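Local coordinates for protein 361aa long hypothetical D-aminopeptidase (Pyrococcus horikoshii, PDB 2DRH) that is of unproven function but is probably an aminopeptidase of the S58 peptidase family, at residues G30-I35 against R151-E156; G223-N228 against L350-R355; K260-G265 against E317-A322. All blocks are in the same frame, centred on the assembly; numbering follows the deposited sequence.

Contact 3 is the deep one: helices 252-268 and 309-328 meet with every touching residue buried, and a glycine lets their backbones come together. Contact 1, a helix laid over strand 28-36, outermost within this chain in a four-stranded sheet, is only partly buried and gathers round a histidine ring. Contact 2 lies farthest from the chain centre, where the end of helix 222-225 meets the C-terminal helix 346-355 through a buried leucine-isoleucine pair beside charged groups. No two contacts share an element. Contacts 1 and 3 sit on opposite sides of the chain centre, while contact 3 is nested in the loop that contact 2 closes. None has a hydrogen bond between its segments.

Contact 1. Residues G30-I35 against R151-E156; sequences GHVTLI and REHVVE
Val32 and Leu34 of the strand both turn their side chains to His153, and Val32 makes the denser part of the contact. Its CG2 lies 3.4 Å from the backbone His153 O and 3.9 Å from Glu156 CG, so this one methyl fills the angle between a helix carbonyl and the next turn. With CG1 anti to the backbone N (chi1 166°), the other methyl reaches the root of the histidine, 3.9 Å from His153 CB. Ala157 and Arg160 of the same helix also touch Val32. The pattern is that of a helix packed on a sheet: helix 151-160 runs roughly antiparallel to strand 28-36, outermost within this chain, the short axes 8.0 Å apart at 147°, and alternate strand residues face it. Strand 48-56 pairs with the strand through backbone bonds of Val32 and Leu34. Toward Leu34 the contact nears solvent, both Leu34 and His153 being partly exposed. Leu34 CD1 approaches His153 ND1 obliquely at 3.5 Å, while Leu34 CD2 makes an off-centre CH-pi contact, 4.2 Å from the His153 ring centroid. At the other end Glu156 lends only its aliphatic part; its carboxylate turns to a salt bridge with Arg160.

Contact 2. Residues G223-N228 against L350-R355; sequences GLELKN and LRIMRR
Ile352 meets two neighbouring residues, Glu225 and Leu226, with different parts of its side chain. The tightest touch is methyl to methyl: Leu226 CD1 sits 3.3 Å from Ile352 CD1, closer than usual for two carbons, as the two side chains meet at a slant. Next to it Glu225 lays its aliphatic stem alongside the isoleucine, the two side chains running in opposite directions, with Glu225 CB 3.7 Å from Ile352 CG1 and Glu225 CG 4.0 Å from Ile352 CG2. In Ile352, CG1 stands anti to the carbonyl carbon while chi2 (99°) is away from a staggered value, a twist that accompanies the close methyl pair.

The pair forms where the short helix ends. Leu226 is the first residue to leave helical angles after helix 222-225; from there its side chain leaves to the side, and only its CD1 end reaches the C-terminal helix 346-355. Val220, in the loop before the short helix, also packs on Ile352. Ile352 CG1 lies over one face of the Arg351 guanidinium, offset toward its rim, and Arg351 NE forms a salt bridge with Glu348 on the same helix.

Glu225 OE2 is hydrogen-bonded to Tyr356 OH, just past the helix. Glu225 OE1 is 4.7 Å from Arg355 NE and 5.1 Å from Arg351 NH2, too far for salt bridges; those positive charges would probably still help stabilise the carboxylate's negative form beside an otherwise apolar contact.

Contact 3. Residues K260-G265 against E317-A322; sequences KRAIVG and EAVEEA
Ala262 opens the contact against Val319, the methyl of Ala262 CB lying 3.6 Å from Val319 CG2. The valine straddles this residue: its other branch, CG1, anti to the backbone N (chi1 169°), comes within 3.4 Å of the carbonyl Ala262 O. Met242 of strand 240-246 packs against both side chains. One residue on, Ile263 turns its side chain from this interface to Phe72 of strand 65-73. Here helix 252-268 is kinked: the N atoms of Ile263 and Val264 bond to Lys260 O and Arg261 O, three residues back instead of four. This is a close helix-helix crossing over the large mixed sheet, the short axes 7.3 Å apart with a crossing angle of -44°. Val264 packs on Ala267 of the third subunit. Gly265 then brings the backbones together, its CA only 4.2 Å from Glu320 CA. With no side chain at Gly265, the backbone of Glu320 and Val319 CB come right up against its CA. Gly265 C is 4.1 Å from Val319 CG1, and Gly265 O lies 3.9 Å from Glu320 CB. From there the glutamate extends past the glycine, and its buried carboxylate is paired through OE1 with Arg268, one turn farther along the first helix.

Contact 1. Residues G30-I35 against R151-E156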
loop_
_atom_site.group_PDB
_atom_site.type_symbol
_atom_site.label_atom_id
_atom_site.label_comp_id
_atom_site.label_asym_id
_atom_site.label_seq_id
_atom_site.Cartn_x
_atom_site.Cartn_y
_atom_site.Cartn_z
ATOM N N GLY A 30 -21.986 21.647 6.702
ATOM C CA GLY A 30 -22.261 22.591 7.772
ATOM C C GLY A 30 -20.970 23.162 8.333
ATOM O O GLY A 30 -19.955 22.464 8.373
ATOM N N HIS A 31 -21.010 24.420 8.771
ATOM C CA HIS A 31 -19.833 25.099 9.320
ATOM C C HIS A 31 -20.044 25.705 10.705
ATOM O O HIS A 31 -21.162 26.017 11.108
ATOM C CB HIS A 31 -19.403 26.277 8.437
ATOM C CG HIS A 31 -19.015 25.910 7.042
ATOM N ND1 HIS A 31 -18.028 24.993 6.757
ATOM C CD2 HIS A 31 -19.406 26.423 5.852
ATOM C CE1 HIS A 31 -17.820 24.964 5.453
ATOM N NE2 HIS A 31 -18.643 25.824 4.881
ATOM N N VAL A 32 -18.929 25.893 11.402
ATOM C CA VAL A 32 -18.889 26.549 12.700
ATOM C C VAL A 32 -17.592 27.344 12.602
ATOM O O VAL A 32 -16.506 26.767 12.448
ATOM C CB VAL A 32 -18.839 25.550 13.874
ATOM C CG1 VAL A 32 -18.457 26.279 15.170
ATOM C CG2 VAL A 32 -20.206 24.901 14.044
ATOM N N THR A 33 -17.720 28.668 12.651
ATOM C CA THR A 33 -16.582 29.572 12.510
ATOM C C THR A 33 -16.216 30.229 13.829
ATOM O O THR A 33 -17.081 30.747 14.526
ATOM C CB THR A 33 -16.895 30.667 11.463
ATOM O OG1 THR A 33 -17.297 30.042 10.237
ATOM C CG2 THR A 33 -15.667 31.542 11.199
ATOM N N LEU A 34 -14.927 30.206 14.161
ATOM C CA LEU A 34 -14.443 30.777 15.413
ATOM C C LEU A 34 -13.407 31.870 15.201
ATOM O O LEU A 34 -12.250 31.596 14.870
ATOM C CB LEU A 34 -13.844 29.674 16.283
ATOM C CG LEU A 34 -14.815 28.528 16.531
ATOM C CD1 LEU A 34 -14.105 27.376 17.229
ATOM C CD2 LEU A 34 -15.998 29.054 17.352
ATOM N N ILE A 35 -13.838 33.109 15.404
ATOM C CA ILE A 35 -12.977 34.267 15.243
ATOM C C ILE A 35 -13.090 35.141 16.485
ATOM O O ILE A 35 -14.190 35.544 16.872
ATOM C CB ILE A 35 -13.384 35.082 13.999
ATOM C CG1 ILE A 35 -13.353 34.173 12.763
ATOM C CG2 ILE A 35 -12.450 36.290 13.827
ATOM C CD1 ILE A 35 -13.601 34.895 11.444
ATOM N N ARG A 151 -15.999 20.412 21.645
ATOM C CA ARG A 151 -16.763 19.259 21.219
ATOM C C ARG A 151 -18.161 19.628 20.720
ATOM O O ARG A 151 -18.619 19.075 19.725
ATOM C CB ARG A 151 -16.844 18.230 22.355
ATOM C CG ARG A 151 -17.389 18.746 23.676
ATOM C CD ARG A 151 -17.028 17.784 24.801
ATOM N NE ARG A 151 -17.460 16.418 24.513
ATOM C CZ ARG A 151 -16.931 15.335 25.074
ATOM N NH1 ARG A 151 -15.942 15.456 25.958
ATOM N NH2 ARG A 151 -17.388 14.130 24.752
ATOM N N GLU A 152 -18.825 20.573 21.385
ATOM C CA GLU A 152 -20.172 20.980 20.971
ATOM C C GLU A 152 -20.154 21.566 19.568
ATOM O O GLU A 152 -21.156 21.500 18.847
ATOM C CB GLU A 152 -20.772 22.041 21.901
ATOM C CG GLU A 152 -20.608 21.811 23.379
ATOM C CD GLU A 152 -19.291 22.348 23.895
ATOM O OE1 GLU A 152 -18.246 21.725 23.629
ATOM O OE2 GLU A 152 -19.299 23.409 24.555
ATOM N N HIS A 153 -19.024 22.162 19.195
ATOM C CA HIS A 153 -18.885 22.769 17.872
ATOM C C HIS A 153 -19.050 21.713 16.786
ATOM O O HIS A 153 -19.597 21.988 15.717
ATOM C CB HIS A 153 -17.519 23.454 17.743
ATOM C CG HIS A 153 -17.359 24.647 18.636
ATOM N ND1 HIS A 153 -16.127 25.156 18.987
ATOM C CD2 HIS A 153 -18.279 25.433 19.248
ATOM C CE1 HIS A 153 -16.293 26.203 19.776
ATOM N NE2 HIS A 153 -17.590 26.393 19.950
ATOM N N VAL A 154 -18.592 20.500 17.078
ATOM C CA VAL A 154 -18.687 19.401 16.129
ATOM C C VAL A 154 -20.142 18.974 15.936
ATOM O O VAL A 154 -20.580 18.730 14.812
ATOM C CB VAL A 154 -17.869 18.183 16.598
ATOM C CG1 VAL A 154 -17.994 17.053 15.576
ATOM C CG2 VAL A 154 -16.410 18.580 16.781
ATOM N N VAL A 155 -20.884 18.875 17.032
ATOM C CA VAL A 155 -22.285 18.493 16.956
ATOM C C VAL A 155 -23.072 19.580 16.222
ATOM O O VAL A 155 -23.953 19.282 15.415
ATOM C CB VAL A 155 -22.891 18.286 18.364
ATOM C CG1 VAL A 155 -24.387 17.959 18.248
ATOM C CG2 VAL A 155 -22.155 17.150 19.091
ATOM N N GLU A 156 -22.736 20.838 16.500
ATOM C CA GLU A 156 -23.404 21.972 15.871
ATOM C C GLU A 156 -23.160 21.983 14.363
ATOM O O GLU A 156 -24.097 22.167 13.574
ATOM C CB GLU A 156 -22.908 23.287 16.496
ATOM C CG GLU A 156 -23.581 24.559 15.987
ATOM C CD GLU A 156 -25.105 24.538 16.116
ATOM O OE1 GLU A 156 -25.620 24.150 17.186
ATOM O OE2 GLU A 156 -25.795 24.924 15.147
#

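Contact 2. Residues G223-N228 against L350-R355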
loop_
_atom_site.group_PDB
_atom_site.type_symbol
_atom_site.label_atom_id
_atom_site.label_comp_id
_atom_site.label_asym_id
_atom_site.label_seq_id
_atom_site.Cartn_x
_atom_site.Cartn_y
_atom_site.Cartn_z
ATOM N N GLY A 223 0.440 33.242 -9.806
ATOM C CA GLY A 223 1.282 33.408 -8.633
ATOM C C GLY A 223 2.428 34.372 -8.869
ATOM O O GLY A 223 2.682 35.255 -8.045
ATOM N N LEU A 224 3.123 34.205 -9.992
ATOM C CA LEU A 224 4.245 35.072 -10.342
ATOM C C LEU A 224 3.804 36.503 -10.630
ATOM O O LEU A 224 4.454 37.465 -10.211
ATOM C CB LEU A 224 4.982 34.510 -11.554
ATOM C CG LEU A 224 5.777 33.234 -11.289
ATOM C CD1 LEU A 224 6.361 32.718 -12.593
ATOM C CD2 LEU A 224 6.878 33.523 -10.272
ATOM N N GLU A 225 2.693 36.644 -11.348
ATOM C CA GLU A 225 2.175 37.964 -11.672
ATOM C C GLU A 225 1.832 38.747 -10.405
ATOM O O GLU A 225 1.871 39.977 -10.394
ATOM C CB GLU A 225 0.930 37.843 -12.557
ATOM C CG GLU A 225 1.197 37.378 -13.987
ATOM C CD GLU A 225 2.127 38.313 -14.756
ATOM O OE1 GLU A 225 2.088 39.541 -14.517
ATOM O OE2 GLU A 225 2.888 37.821 -15.615
ATOM N N LEU A 226 1.498 38.036 -9.334
ATOM C CA LEU A 226 1.145 38.687 -8.077
ATOM C C LEU A 226 2.213 38.494 -6.996
ATOM O O LEU A 226 1.914 38.535 -5.807
ATOM C CB LEU A 226 -0.220 38.173 -7.587
ATOM C CG LEU A 226 -1.451 38.748 -8.312
ATOM C CD1 LEU A 226 -1.356 38.498 -9.805
ATOM C CD2 LEU A 226 -2.721 38.123 -7.755
ATOM N N LYS A 227 3.454 38.286 -7.429
ATOM C CA LYS A 227 4.593 38.097 -6.527
ATOM C C LYS A 227 4.601 39.052 -5.340
ATOM O O LYS A 227 4.627 38.638 -4.182
ATOM C CB LYS A 227 5.905 38.327 -7.275
ATOM C CG LYS A 227 6.391 37.200 -8.146
ATOM C CD LYS A 227 7.364 37.735 -9.195
ATOM C CE LYS A 227 8.424 38.645 -8.579
ATOM N NZ LYS A 227 9.185 37.962 -7.494
ATOM N N ASN A 228 4.587 40.339 -5.653
ATOM C CA ASN A 228 4.665 41.393 -4.650
ATOM C C ASN A 228 3.400 41.771 -3.886
ATOM O O ASN A 228 3.443 42.657 -3.025
ATOM C CB ASN A 228 5.268 42.632 -5.309
ATOM C CG ASN A 228 6.646 42.361 -5.891
ATOM O OD1 ASN A 228 6.978 42.828 -6.982
ATOM N ND2 ASN A 228 7.457 41.602 -5.161
ATOM N N LEU A 350 -8.652 39.253 -13.054
ATOM C CA LEU A 350 -9.292 39.391 -14.359
ATOM C C LEU A 350 -8.319 40.014 -15.351
ATOM O O LEU A 350 -8.275 39.627 -16.519
ATOM C CB LEU A 350 -10.550 40.251 -14.260
ATOM C CG LEU A 350 -11.777 39.575 -13.642
ATOM C CD1 LEU A 350 -12.937 40.557 -13.617
ATOM C CD2 LEU A 350 -12.143 38.339 -14.450
ATOM N N ARG A 351 -7.538 40.978 -14.874
ATOM C CA ARG A 351 -6.547 41.652 -15.703
ATOM C C ARG A 351 -5.481 40.667 -16.193
ATOM O O ARG A 351 -5.140 40.648 -17.377
ATOM C CB ARG A 351 -5.881 42.774 -14.903
ATOM C CG ARG A 351 -4.713 43.429 -15.605
ATOM C CD ARG A 351 -4.048 44.459 -14.706
ATOM N NE ARG A 351 -3.261 43.846 -13.637
ATOM C CZ ARG A 351 -2.063 43.290 -13.801
ATOM N NH1 ARG A 351 -1.492 43.258 -14.997
ATOM N NH2 ARG A 351 -1.427 42.777 -12.758
ATOM N N ILE A 352 -4.951 39.854 -15.282
ATOM C CA ILE A 352 -3.926 38.884 -15.654
ATOM C C ILE A 352 -4.456 37.853 -16.645
ATOM O O ILE A 352 -3.800 37.545 -17.637
ATOM C CB ILE A 352 -3.353 38.147 -14.418
ATOM C CG1 ILE A 352 -2.352 39.048 -13.684
ATOM C CG2 ILE A 352 -2.640 36.872 -14.846
ATOM C CD1 ILE A 352 -2.912 39.752 -12.484
ATOM N N MET A 353 -5.643 37.323 -16.371
ATOM C CA MET A 353 -6.245 36.338 -17.257
ATOM C C MET A 353 -6.387 36.932 -18.655
ATOM O O MET A 353 -6.147 36.253 -19.648
ATOM C CB MET A 353 -7.611 35.892 -16.721
ATOM C CG MET A 353 -7.559 35.141 -15.379
ATOM S SD MET A 353 -6.436 33.696 -15.324
ATOM C CE MET A 353 -7.446 32.435 -16.141
ATOM N N ARG A 354 -6.764 38.205 -18.729
ATOM C CA ARG A 354 -6.910 38.876 -20.019
ATOM C C ARG A 354 -5.569 39.036 -20.738
ATOM O O ARG A 354 -5.492 38.856 -21.951
ATOM C CB ARG A 354 -7.571 40.248 -19.849
ATOM C CG ARG A 354 -9.097 40.214 -19.885
ATOM C CD ARG A 354 -9.671 41.606 -20.130
ATOM N NE ARG A 354 -9.494 42.487 -18.980
ATOM C CZ ARG A 354 -10.393 42.640 -18.013
ATOM N NH1 ARG A 354 -11.542 41.974 -18.058
ATOM N NH2 ARG A 354 -10.140 43.454 -16.996
ATOM N N ARG A 355 -4.519 39.374 -19.995
ATOM C CA ARG A 355 -3.194 39.535 -20.587
ATOM C C ARG A 355 -2.732 38.233 -21.248
ATOM O O ARG A 355 -1.937 38.252 -22.186
ATOM C CB ARG A 355 -2.173 39.955 -19.525
ATOM C CG ARG A 355 -0.731 39.987 -20.036
ATOM C CD ARG A 355 0.283 40.178 -18.906
ATOM N NE ARG A 355 0.324 41.549 -18.395
ATOM C CZ ARG A 355 0.770 42.593 -19.090
ATOM N NH1 ARG A 355 1.215 42.427 -20.330
ATOM N NH2 ARG A 355 0.772 43.806 -18.547
#

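Contact 3. Residues K260-G265 against E317-A322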
loop_
_atom_site.group_PDB
_atom_site.type_symbol
_atom_site.label_atom_id
_atom_site.label_comp_id
_atom_site.label_asym_id
_atom_site.label_seq_id
_atom_site.Cartn_x
_atom_site.Cartn_y
_atom_site.Cartn_z
ATOM N N LYS A 260 -7.375 9.210 -6.087
ATOM C CA LYS A 260 -6.084 9.550 -6.687
ATOM C C LYS A 260 -6.157 10.627 -7.764
ATOM O O LYS A 260 -5.206 11.386 -7.961
ATOM C CB LYS A 260 -5.444 8.313 -7.319
ATOM C CG LYS A 260 -4.757 7.365 -6.370
ATOM C CD LYS A 260 -3.962 6.329 -7.161
ATOM C CE LYS A 260 -3.271 5.322 -6.251
ATOM N NZ LYS A 260 -2.528 4.319 -7.057
ATOM N N ARG A 261 -7.280 10.677 -8.476
ATOM C CA ARG A 261 -7.461 11.634 -9.552
ATOM C C ARG A 261 -7.590 13.060 -9.045
ATOM O O ARG A 261 -7.391 14.025 -9.795
ATOM C CB ARG A 261 -8.681 11.232 -10.395
ATOM C CG ARG A 261 -8.530 9.855 -11.036
ATOM C CD ARG A 261 -7.221 9.768 -11.831
ATOM N NE ARG A 261 -7.057 8.504 -12.545
ATOM C CZ ARG A 261 -6.743 7.347 -11.977
ATOM N NH1 ARG A 261 -6.552 7.269 -10.670
ATOM N NH2 ARG A 261 -6.611 6.265 -12.724
ATOM N N ALA A 262 -7.909 13.196 -7.767
ATOM C CA ALA A 262 -8.031 14.510 -7.163
ATOM C C ALA A 262 -6.671 15.210 -7.177
ATOM O O ALA A 262 -6.598 16.438 -7.221
ATOM C CB ALA A 262 -8.536 14.384 -5.726
ATOM N N ILE A 263 -5.596 14.428 -7.149
ATOM C CA ILE A 263 -4.253 14.997 -7.152
ATOM C C ILE A 263 -3.929 15.661 -8.479
ATOM O O ILE A 263 -3.090 16.564 -8.543
ATOM C CB ILE A 263 -3.191 13.927 -6.854
ATOM C CG1 ILE A 263 -3.527 13.233 -5.539
ATOM C CG2 ILE A 263 -1.810 14.574 -6.750
ATOM C CD1 ILE A 263 -3.672 14.189 -4.368
ATOM N N VAL A 264 -4.583 15.217 -9.548
ATOM C CA VAL A 264 -4.338 15.827 -10.842
ATOM C C VAL A 264 -4.793 17.290 -10.780
ATOM O O VAL A 264 -4.100 18.187 -11.264
ATOM C CB VAL A 264 -5.096 15.090 -11.966
ATOM C CG1 VAL A 264 -4.846 15.785 -13.299
ATOM C CG2 VAL A 264 -4.631 13.643 -12.042
ATOM N N GLY A 265 -5.951 17.524 -10.166
ATOM C CA GLY A 265 -6.462 18.877 -10.039
ATOM C C GLY A 265 -5.565 19.717 -9.141
ATOM O O GLY A 265 -5.301 20.881 -9.426
ATOM N N GLU A 317 -11.137 17.957 -12.504
ATOM C CA GLU A 317 -11.721 19.263 -12.795
ATOM C C GLU A 317 -12.362 19.896 -11.567
ATOM O O GLU A 317 -12.075 21.044 -11.233
ATOM C CB GLU A 317 -12.769 19.153 -13.897
ATOM C CG GLU A 317 -12.235 19.360 -15.287
ATOM C CD GLU A 317 -13.307 19.162 -16.346
ATOM O OE1 GLU A 317 -14.419 19.709 -16.189
ATOM O OE2 GLU A 317 -13.034 18.465 -17.337
ATOM N N ALA A 318 -13.237 19.147 -10.907
ATOM C CA ALA A 318 -13.919 19.639 -9.718
ATOM C C ALA A 318 -12.907 20.101 -8.668
ATOM O O ALA A 318 -13.096 21.132 -8.034
ATOM C CB ALA A 318 -14.809 18.552 -9.142
ATOM N N VAL A 319 -11.840 19.329 -8.480
ATOM C CA VAL A 319 -10.819 19.692 -7.498
ATOM C C VAL A 319 -10.096 20.971 -7.895
ATOM O O VAL A 319 -9.950 21.868 -7.081
ATOM C CB VAL A 319 -9.778 18.558 -7.310
ATOM C CG1 VAL A 319 -8.564 19.071 -6.494
ATOM C CG2 VAL A 319 -10.425 17.385 -6.584
ATOM N N GLU A 320 -9.660 21.065 -9.147
ATOM C CA GLU A 320 -8.945 22.258 -9.593
ATOM C C GLU A 320 -9.767 23.523 -9.376
ATOM O O GLU A 320 -9.263 24.506 -8.826
ATOM C CB GLU A 320 -8.544 22.151 -11.070
ATOM C CG GLU A 320 -7.678 23.320 -11.554
ATOM C CD GLU A 320 -7.239 23.194 -13.011
ATOM O OE1 GLU A 320 -7.171 22.053 -13.529
ATOM O OE2 GLU A 320 -6.942 24.240 -13.633
ATOM N N GLU A 321 -11.029 23.510 -9.805
ATOM C CA GLU A 321 -11.845 24.691 -9.622
ATOM C C GLU A 321 -12.134 24.914 -8.141
ATOM O O GLU A 321 -12.106 26.050 -7.666
ATOM C CB GLU A 321 -13.167 24.594 -10.398
ATOM C CG GLU A 321 -13.801 25.974 -10.645
ATOM C CD GLU A 321 -15.287 25.920 -10.981
ATOM O OE1 GLU A 321 -15.684 25.138 -11.872
ATOM O OE2 GLU A 321 -16.058 26.674 -10.351
ATOM N N ALA A 322 -12.404 23.833 -7.411
ATOM C CA ALA A 322 -12.700 23.945 -5.986
ATOM C C ALA A 322 -11.569 24.653 -5.242
ATOM O O ALA A 322 -11.823 25.432 -4.319
ATOM C CB ALA A 322 -12.942 22.573 -5.381
#